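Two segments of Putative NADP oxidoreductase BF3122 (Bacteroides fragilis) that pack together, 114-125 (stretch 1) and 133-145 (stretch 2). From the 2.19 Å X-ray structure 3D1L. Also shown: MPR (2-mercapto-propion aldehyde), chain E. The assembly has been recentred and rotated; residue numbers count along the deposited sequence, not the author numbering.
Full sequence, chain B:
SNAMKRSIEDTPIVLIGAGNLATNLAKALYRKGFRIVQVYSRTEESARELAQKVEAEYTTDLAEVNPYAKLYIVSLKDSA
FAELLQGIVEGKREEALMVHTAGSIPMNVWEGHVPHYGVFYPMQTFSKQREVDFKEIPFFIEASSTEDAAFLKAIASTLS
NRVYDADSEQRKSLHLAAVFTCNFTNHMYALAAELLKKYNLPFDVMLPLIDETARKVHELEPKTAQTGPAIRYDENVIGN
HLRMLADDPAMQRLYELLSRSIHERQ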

ATOM      1  N   VAL B 114      19.253 -19.710 -30.716  1.00 44.05           N
ATOM      2  CA  VAL B 114      19.573 -20.932 -29.964  1.00 42.90           C
ATOM      3  C   VAL B 114      18.540 -22.022 -30.181  1.00 42.23           C
ATOM      4  O   VAL B 114      17.372 -21.738 -30.442  1.00 42.36           O
ATOM      5  N   PRO B 115      18.973 -23.282 -30.121  1.00 41.97           N
ATOM      6  CA  PRO B 115      18.000 -24.357 -30.287  1.00 41.49           C
ATOM      7  C   PRO B 115      16.976 -24.534 -29.151  1.00 41.10           C
ATOM      8  O   PRO B 115      15.904 -25.034 -29.420  1.00 40.54           O
ATOM      9  N   HIS B 116      17.314 -24.176 -27.909  1.00 40.22           N
ATOM     10  CA  HIS B 116      16.399 -24.360 -26.788  1.00 40.09           C
ATOM     11  C   HIS B 116      16.283 -23.027 -26.033  1.00 41.21           C
ATOM     12  O   HIS B 116      17.298 -22.398 -25.654  1.00 40.06           O
ATOM     13  N   TYR B 117      15.036 -22.592 -25.845  1.00 40.83           N
ATOM     14  CA  TYR B 117      14.775 -21.255 -25.335  1.00 41.43           C
ATOM     15  C   TYR B 117      13.341 -21.168 -24.807  1.00 41.37           C
ATOM     16  O   TYR B 117      12.527 -22.057 -25.073  1.00 42.39           O
ATOM     17  N   GLY B 118      13.037 -20.108 -24.072  1.00 40.86           N
ATOM     18  CA  GLY B 118      11.738 -19.989 -23.429  1.00 40.96           C
ATOM     19  C   GLY B 118      11.634 -18.758 -22.572  1.00 41.11           C
ATOM     20  O   GLY B 118      12.524 -17.914 -22.575  1.00 40.96           O
ATOM     21  N   VAL B 119      10.512 -18.645 -21.865  1.00 40.99           N
ATOM     22  CA  VAL B 119      10.239 -17.528 -20.981  1.00 40.04           C
ATOM     23  C   VAL B 119       9.909 -18.151 -19.639  1.00 39.87           C
ATOM     24  O   VAL B 119       9.171 -19.121 -19.570  1.00 39.51           O
ATOM     25  N   PHE B 120      10.491 -17.605 -18.587  1.00 40.10           N
ATOM     26  CA  PHE B 120      10.405 -18.135 -17.234  1.00 40.27           C
ATOM     27  C   PHE B 120       9.987 -16.935 -16.373  1.00 40.39           C
ATOM     28  O   PHE B 120      10.849 -16.270 -15.792  1.00 39.48           O
ATOM     29  N   TYR B 121       8.677 -16.647 -16.320  1.00 40.32           N
ATOM     30  CA  TYR B 121       8.165 -15.351 -15.806  1.00 40.80           C
ATOM     31  C   TYR B 121       7.437 -15.432 -14.443  1.00 40.29           C
ATOM     32  O   TYR B 121       6.275 -15.787 -14.398  1.00 39.52           O
ATOM     33  N   PRO B 122       8.134 -15.150 -13.336  1.00 40.09           N
ATOM     34  CA  PRO B 122       7.413 -15.044 -12.066  1.00 39.73           C
ATOM     35  C   PRO B 122       6.851 -13.630 -11.890  1.00 38.83           C
ATOM     36  O   PRO B 122       7.615 -12.678 -11.878  1.00 39.34           O
HETATM   37  N   MSE B 123       5.528 -13.509 -11.782  1.00 37.72           N
HETATM   38  CA  MSE B 123       4.846 -12.207 -11.773  1.00 37.14           C
HETATM   39  C   MSE B 123       4.573 -11.820 -10.334  1.00 36.75           C
HETATM   40  O   MSE B 123       3.740 -12.409  -9.651  1.00 36.04           O
ATOM     41  N   GLN B 124       5.310 -10.839  -9.866  1.00 37.30           N
ATOM     42  CA  GLN B 124       5.217 -10.371  -8.496  1.00 37.13           C
ATOM     43  C   GLN B 124       6.042  -9.111  -8.449  1.00 37.81           C
ATOM     44  O   GLN B 124       6.918  -8.917  -9.278  1.00 38.72           O
ATOM     45  N   THR B 125       5.756  -8.251  -7.484  1.00 38.34           N
ATOM     46  CA  THR B 125       6.563  -7.083  -7.256  1.00 39.24           C
ATOM     47  C   THR B 125       7.782  -7.547  -6.433  1.00 40.23           C
ATOM     48  O   THR B 125       7.636  -8.229  -5.404  1.00 40.26           O
ATOM     49  N   ASP B 133       7.449 -14.961  -0.291  1.00 48.95           N
ATOM     50  CA  ASP B 133       7.106 -16.348  -0.436  1.00 48.26           C
ATOM     51  C   ASP B 133       6.807 -16.642  -1.908  1.00 47.57           C
ATOM     52  O   ASP B 133       5.749 -16.232  -2.454  1.00 47.44           O
ATOM     53  N   PHE B 134       7.754 -17.328  -2.553  1.00 46.39           N
ATOM     54  CA  PHE B 134       7.541 -17.877  -3.892  1.00 45.41           C
ATOM     55  C   PHE B 134       6.383 -18.870  -4.039  1.00 45.27           C
ATOM     56  O   PHE B 134       5.843 -19.009  -5.144  1.00 45.03           O
ATOM     57  N   LYS B 135       5.980 -19.529  -2.946  1.00 45.11           N
ATOM     58  CA  LYS B 135       4.894 -20.517  -3.016  1.00 45.56           C
ATOM     59  C   LYS B 135       3.631 -19.977  -3.688  1.00 45.36           C
ATOM     60  O   LYS B 135       2.976 -20.699  -4.454  1.00 45.30           O
ATOM     61  N   GLU B 136       3.304 -18.713  -3.449  1.00 45.02           N
ATOM     62  CA  GLU B 136       2.095 -18.175  -4.069  1.00 45.64           C
ATOM     63  C   GLU B 136       2.273 -17.235  -5.278  1.00 44.06           C
ATOM     64  O   GLU B 136       1.315 -16.586  -5.703  1.00 44.26           O
ATOM     65  N   ILE B 137       3.473 -17.220  -5.847  1.00 42.45           N
ATOM     66  CA  ILE B 137       3.770 -16.410  -7.025  1.00 42.02           C
ATOM     67  C   ILE B 137       3.319 -17.081  -8.338  1.00 41.58           C
ATOM     68  O   ILE B 137       3.769 -18.182  -8.676  1.00 41.50           O
ATOM     69  N   PRO B 138       2.403 -16.430  -9.070  1.00 41.56           N
ATOM     70  CA  PRO B 138       2.101 -16.927 -10.420  1.00 41.37           C
ATOM     71  C   PRO B 138       3.371 -16.971 -11.296  1.00 40.93           C
ATOM     72  O   PRO B 138       4.035 -15.941 -11.494  1.00 40.48           O
ATOM     73  N   PHE B 139       3.707 -18.159 -11.791  1.00 40.62           N
ATOM     74  CA  PHE B 139       4.901 -18.362 -12.599  1.00 41.48           C
ATOM     75  C   PHE B 139       4.442 -18.793 -14.001  1.00 41.93           C
ATOM     76  O   PHE B 139       3.923 -19.885 -14.151  1.00 42.11           O
ATOM     77  N   PHE B 140       4.647 -17.959 -15.019  1.00 41.84           N
ATOM     78  CA  PHE B 140       4.240 -18.282 -16.390  1.00 41.43           C
ATOM     79  C   PHE B 140       5.383 -18.761 -17.254  1.00 42.11           C
ATOM     80  O   PHE B 140       6.476 -18.156 -17.253  1.00 42.15           O
ATOM     81  N   ILE B 141       5.121 -19.862 -17.973  1.00 42.42           N
ATOM     82  CA  ILE B 141       6.152 -20.618 -18.696  1.00 42.78           C
ATOM     83  C   ILE B 141       5.762 -20.743 -20.149  1.00 42.75           C
ATOM     84  O   ILE B 141       4.613 -21.067 -20.478  1.00 42.49           O
ATOM     85  N   GLU B 142       6.733 -20.464 -21.004  1.00 42.62           N
ATOM     86  CA  GLU B 142       6.652 -20.726 -22.437  1.00 42.73           C
ATOM     87  C   GLU B 142       8.026 -21.308 -22.805  1.00 42.50           C
ATOM     88  O   GLU B 142       9.030 -20.948 -22.177  1.00 42.13           O
ATOM     89  N   ALA B 143       8.076 -22.242 -23.761  1.00 42.26           N
ATOM     90  CA  ALA B 143       9.356 -22.747 -24.276  1.00 41.99           C
ATOM     91  C   ALA B 143       9.261 -23.219 -25.728  1.00 42.32           C
ATOM     92  O   ALA B 143       8.172 -23.446 -26.244  1.00 41.23           O
ATOM     93  N   SER B 144      10.423 -23.349 -26.369  1.00 42.71           N
ATOM     94  CA  SER B 144      10.563 -23.781 -27.774  1.00 42.92           C
ATOM     95  C   SER B 144      10.106 -25.209 -28.071  1.00 43.96           C
ATOM     96  O   SER B 144       9.924 -25.566 -29.231  1.00 44.43           O
ATOM     97  N   SER B 145       9.943 -26.029 -27.037  1.00 44.72           N
ATOM     98  CA  SER B 145       9.366 -27.361 -27.195  1.00 45.42           C
ATOM     99  C   SER B 145       8.680 -27.790 -25.912  1.00 46.27           C
ATOM    100  O   SER B 145       8.933 -27.231 -24.842  1.00 46.65           O
TER

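The two stretches form an antiparallel pair of strands, 117-122 against 139-143, whose axes run at 177° and approach to 4.3 Å. Side chains therefore alternate between the faces of the sheet: Phe-120 and Pro-122 share one with Ala-143, Ile-141 and Phe-139, while Val-119 and Tyr-121 share the other with Glu-142 and Phe-140.

Stretch 1 begins loosely. Val-114 is out of reach, and Pro-115 and His-116 (chi1 m) merely skirt Ser-144. Tyr-117 makes the first firm contact. Its p rotamer brings the ring back to stretch 2, where CB of Ser-144 lies 3.6 Å from the centroid of the Tyr-117 ring, over its face, in a CH-pi contact. Serine suits this place because its CB can lie against the ring face while its hydroxyl serves as a polar partner: OG of Ser-144, also in p, accepts a hydrogen bond from N of Tyr-117 at 3.2 Å, while N of Ser-144 donates to O of Tyr-117 at 2.8 Å.

At Gly-118 the two chains make their shortest CA-to-CA approach, CA of Gly-118 lying 3.7 Å from CA of Ala-143. An ideal CB on Gly-118 would lie 2.5 Å from O of Glu-142, a clash, so the spacing requires the absence of a side chain.

Val-119, in t, is a branched residue of the kind favoured in strands. CG2 of Val-119 lies 3.9 Å from OE1 of Glu-142, packing against a carboxylate whose oxygens are hydrogen-bonded elsewhere in the structure. The backbones bond in both directions, N of Val-119 to O of Glu-142 at 2.8 Å and N of Glu-142 to O of Val-119 at 3.1 Å.

Phe-120, also t, spreads a flat apolar ring across two neighbours. CD1 of Phe-120 meets CD1 of Ile-141 (chi1 and chi2 both m) at 3.5 Å, and the Phe-120 face receives the edge of Phe-139, with ring centroids 4.9 Å apart and planes at 56°.

On the other face Tyr-121 (t) sets CD2 3.6 Å from CD2 of Phe-140 (m), and their backbones hydrogen-bond in both directions, N of Tyr-121 to O of Phe-140 and N of Phe-140 to O of Tyr-121, both at 2.8 Å. Pro-122 then places CB 3.8 Å from the centroid of the Phe-139 ring, over its face; the same CB is 4.0 Å from CG2 of Ile-137 and 4.1 Å from CE2 of Phe-134. Proline has no NH, but its non-hydrogen-bonded position asks for none from this neighbour.

Met-123, a selenomethionine, extends through t, t and then turns at p. CE of Met-123 reaches 3.8 Å from CE2 of Phe-140, at the ring edge, and 4.1 Å from CG of Pro-138.

Gln-124 (t, p) points toward stretch 2 and rests CB 3.8 Å from CG2 of Ile-137. OE1 of Gln-124 accepts from N of Thr-125 at 2.8 Å, and NE2 of Gln-124 donates to a water at 2.9 Å that in turn donates to O of Asp-133 at 3.2 Å. S3 of the bound MPR comes within 3.3 Å of C of Gln-124.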

ATOM      1  CB  VAL B 114      19.699 -20.693 -28.422  1.00 43.83           C
ATOM      2  CG1 VAL B 114      21.058 -20.081 -28.075  1.00 42.39           C
ATOM      3  CG2 VAL B 114      18.550 -19.864 -27.891  1.00 41.44           C
ATOM      4  CB  PRO B 115      18.870 -25.611 -30.442  1.00 41.35           C
ATOM      5  CG  PRO B 115      20.204 -25.235 -29.868  1.00 41.71           C
ATOM      6  CD  PRO B 115      20.368 -23.775 -30.035  1.00 41.97           C
ATOM      7  CB  HIS B 116      16.834 -25.513 -25.874  1.00 39.82           C
ATOM      8  CG  HIS B 116      17.093 -26.794 -26.605  1.00 38.80           C
ATOM      9  ND1 HIS B 116      16.117 -27.750 -26.803  1.00 39.06           N
ATOM     10  CD2 HIS B 116      18.202 -27.252 -27.243  1.00 38.08           C
ATOM     11  CE1 HIS B 116      16.622 -28.750 -27.507  1.00 38.49           C
ATOM     12  NE2 HIS B 116      17.887 -28.478 -27.775  1.00 36.36           N
ATOM     13  CB  TYR B 117      15.037 -20.204 -26.410  1.00 41.32           C
ATOM     14  CG  TYR B 117      14.184 -20.329 -27.650  1.00 41.59           C
ATOM     15  CD1 TYR B 117      12.905 -19.770 -27.696  1.00 43.05           C
ATOM     16  CD2 TYR B 117      14.668 -20.972 -28.788  1.00 42.67           C
ATOM     17  CE1 TYR B 117      12.109 -19.880 -28.834  1.00 43.53           C
ATOM     18  CE2 TYR B 117      13.892 -21.080 -29.953  1.00 41.67           C
ATOM     19  CZ  TYR B 117      12.613 -20.535 -29.960  1.00 43.27           C
ATOM     20  OH  TYR B 117      11.830 -20.627 -31.087  1.00 43.40           O
ATOM     21  CB  VAL B 119       9.052 -16.676 -21.496  1.00 40.73           C
ATOM     22  CG1 VAL B 119       8.722 -15.532 -20.527  1.00 38.78           C
ATOM     23  CG2 VAL B 119       9.357 -16.128 -22.873  1.00 41.21           C
ATOM     24  CB  PHE B 120      11.804 -18.603 -16.853  1.00 40.84           C
ATOM     25  CG  PHE B 120      11.874 -19.536 -15.683  1.00 41.34           C
ATOM     26  CD1 PHE B 120      11.232 -20.771 -15.699  1.00 41.64           C
ATOM     27  CD2 PHE B 120      12.678 -19.219 -14.603  1.00 43.58           C
ATOM     28  CE1 PHE B 120      11.335 -21.645 -14.630  1.00 43.04           C
ATOM     29  CE2 PHE B 120      12.807 -20.100 -13.516  1.00 46.06           C
ATOM     30  CZ  PHE B 120      12.136 -21.322 -13.534  1.00 44.12           C
ATOM     31  CB  TYR B 121       7.213 -14.733 -16.843  1.00 40.50           C
ATOM     32  CG  TYR B 121       6.546 -13.418 -16.438  1.00 41.23           C
ATOM     33  CD1 TYR B 121       7.302 -12.302 -16.012  1.00 38.66           C
ATOM     34  CD2 TYR B 121       5.167 -13.259 -16.576  1.00 39.00           C
ATOM     35  CE1 TYR B 121       6.679 -11.103 -15.668  1.00 38.50           C
ATOM     36  CE2 TYR B 121       4.538 -12.067 -16.263  1.00 39.24           C
ATOM     37  CZ  TYR B 121       5.284 -11.001 -15.810  1.00 40.47           C
ATOM     38  OH  TYR B 121       4.616  -9.842 -15.517  1.00 42.18           O
ATOM     39  CB  PRO B 122       8.490 -15.342 -11.017  1.00 39.95           C
ATOM     40  CG  PRO B 122       9.801 -14.911 -11.652  1.00 39.68           C
ATOM     41  CD  PRO B 122       9.594 -14.965 -13.177  1.00 40.67           C
HETATM   42  CB  MSE B 123       3.523 -12.306 -12.550  1.00 37.12           C
HETATM   43  CG  MSE B 123       2.874 -10.972 -12.880  1.00 36.58           C
HETATM   44 SE   MSE B 123       1.218 -11.195 -13.879  0.50 35.65          SE
HETATM   45  CE  MSE B 123       0.254 -12.177 -12.522  1.00 39.08           C
ATOM     46  CB  GLN B 124       5.778 -11.432  -7.518  1.00 37.24           C
ATOM     47  CG  GLN B 124       5.570 -11.169  -6.005  1.00 35.95           C
ATOM     48  CD  GLN B 124       4.157 -10.716  -5.670  1.00 38.05           C
ATOM     49  OE1 GLN B 124       3.771  -9.581  -5.965  1.00 35.77           O
ATOM     50  NE2 GLN B 124       3.371 -11.606  -5.070  1.00 37.35           N
ATOM     51  CB  THR B 125       5.713  -5.971  -6.611  1.00 38.04           C
ATOM     52  OG1 THR B 125       6.514  -4.835  -6.326  1.00 38.82           O
ATOM     53  CG2 THR B 125       5.026  -6.442  -5.344  1.00 38.62           C
ATOM     54  CB  ASP B 133       5.900 -16.678   0.443  1.00 48.92           C
ATOM     55  CG  ASP B 133       5.797 -18.168   0.753  1.00 51.09           C
ATOM     56  OD1 ASP B 133       6.736 -18.937   0.389  1.00 49.91           O
ATOM     57  OD2 ASP B 133       4.778 -18.556   1.382  1.00 53.88           O
ATOM     58  CB  PHE B 134       8.831 -18.469  -4.444  1.00 45.36           C
ATOM     59  CG  PHE B 134       9.582 -17.517  -5.296  1.00 44.06           C
ATOM     60  CD1 PHE B 134      10.323 -16.483  -4.712  1.00 42.17           C
ATOM     61  CD2 PHE B 134       9.506 -17.611  -6.678  1.00 42.92           C
ATOM     62  CE1 PHE B 134      11.002 -15.584  -5.500  1.00 43.81           C
ATOM     63  CE2 PHE B 134      10.177 -16.707  -7.491  1.00 42.75           C
ATOM     64  CZ  PHE B 134      10.924 -15.691  -6.904  1.00 45.03           C
ATOM     65  CB  LYS B 135       4.564 -21.143  -1.655  1.00 46.12           C
ATOM     66  CG  LYS B 135       5.680 -22.065  -1.115  1.00 46.90           C
ATOM     67  CD  LYS B 135       5.774 -23.399  -1.871  1.00 49.25           C
ATOM     68  CE  LYS B 135       7.086 -24.138  -1.546  1.00 51.21           C
ATOM     69  NZ  LYS B 135       7.166 -25.481  -2.194  1.00 52.67           N
ATOM     70  CB  GLU B 136       1.157 -17.611  -3.005  1.00 46.62           C
ATOM     71  CG  GLU B 136       0.438 -18.740  -2.241  1.00 49.87           C
ATOM     72  CD  GLU B 136      -0.498 -19.577  -3.130  1.00 53.58           C
ATOM     73  OE1 GLU B 136      -1.503 -19.016  -3.612  1.00 56.68           O
ATOM     74  OE2 GLU B 136      -0.252 -20.791  -3.334  1.00 54.21           O
ATOM     75  CB  ILE B 137       5.282 -15.962  -7.081  1.00 42.06           C
ATOM     76  CG1 ILE B 137       5.631 -15.155  -5.810  1.00 41.51           C
ATOM     77  CG2 ILE B 137       5.534 -15.107  -8.313  1.00 40.90           C
ATOM     78  CD1 ILE B 137       7.094 -14.689  -5.702  1.00 41.84           C
ATOM     79  CB  PRO B 138       1.108 -15.897 -10.969  1.00 41.70           C
ATOM     80  CG  PRO B 138       0.570 -15.173  -9.769  1.00 42.14           C
ATOM     81  CD  PRO B 138       1.618 -15.230  -8.712  1.00 41.12           C
ATOM     82  CB  PHE B 139       5.687 -19.513 -11.984  1.00 41.45           C
ATOM     83  CG  PHE B 139       7.127 -19.252 -11.777  1.00 42.52           C
ATOM     84  CD1 PHE B 139       7.989 -19.078 -12.847  1.00 42.23           C
ATOM     85  CD2 PHE B 139       7.646 -19.259 -10.495  1.00 43.39           C
ATOM     86  CE1 PHE B 139       9.335 -18.884 -12.627  1.00 45.31           C
ATOM     87  CE2 PHE B 139       8.990 -19.078 -10.265  1.00 42.38           C
ATOM     88  CZ  PHE B 139       9.840 -18.891 -11.311  1.00 43.35           C
ATOM     89  CB  PHE B 140       3.546 -17.091 -17.022  1.00 40.54           C
ATOM     90  CG  PHE B 140       2.443 -16.561 -16.171  1.00 41.34           C
ATOM     91  CD1 PHE B 140       1.164 -17.108 -16.256  1.00 40.03           C
ATOM     92  CD2 PHE B 140       2.693 -15.558 -15.235  1.00 39.77           C
ATOM     93  CE1 PHE B 140       0.148 -16.644 -15.457  1.00 40.45           C
ATOM     94  CE2 PHE B 140       1.686 -15.104 -14.432  1.00 39.44           C
ATOM     95  CZ  PHE B 140       0.410 -15.643 -14.544  1.00 40.69           C
ATOM     96  CB  ILE B 141       6.336 -22.061 -18.128  1.00 43.32           C
ATOM     97  CG1 ILE B 141       6.776 -22.065 -16.648  1.00 44.13           C
ATOM     98  CG2 ILE B 141       7.300 -22.929 -19.019  1.00 43.52           C
ATOM     99  CD1 ILE B 141       7.817 -21.118 -16.268  1.00 44.73           C
ATOM    100  CB  GLU B 142       6.403 -19.403 -23.174  1.00 42.54           C
ATOM    101  CG  GLU B 142       5.540 -19.504 -24.421  1.00 42.46           C
ATOM    102  CD  GLU B 142       5.490 -18.188 -25.176  1.00 42.94           C
ATOM    103  OE1 GLU B 142       6.003 -17.184 -24.637  1.00 46.15           O
ATOM    104  OE2 GLU B 142       4.938 -18.147 -26.302  1.00 43.30           O
ATOM    105  CB  ALA B 143       9.918 -23.843 -23.385  1.00 42.63           C
ATOM    106  CB  SER B 144      12.014 -23.656 -28.209  1.00 41.98           C
ATOM    107  OG  SER B 144      12.832 -24.358 -27.286  1.00 40.34           O
ATOM    108  CB  SER B 145      10.454 -28.380 -27.552  1.00 45.43           C
ATOM    109  OG  SER B 145      11.358 -28.528 -26.475  1.00 45.87           O
TER
HETATM  110  C1  MPR E 301       5.247  -5.401 -13.425  1.00 55.04           C
HETATM  111  O   MPR E 301       5.707  -4.280 -13.784  1.00 53.43           O
HETATM  112  C2  MPR E 301       4.341  -5.679 -12.265  1.00 54.75           C
HETATM  113  C3  MPR E 301       4.315  -7.102 -11.727  1.00 54.72           C
HETATM  114  S3  MPR E 301       3.864  -7.149  -9.964  1.00 56.71           S
HETATM  115  O   HOH W   1       3.780 -13.895  -3.316  1.00 46.82           O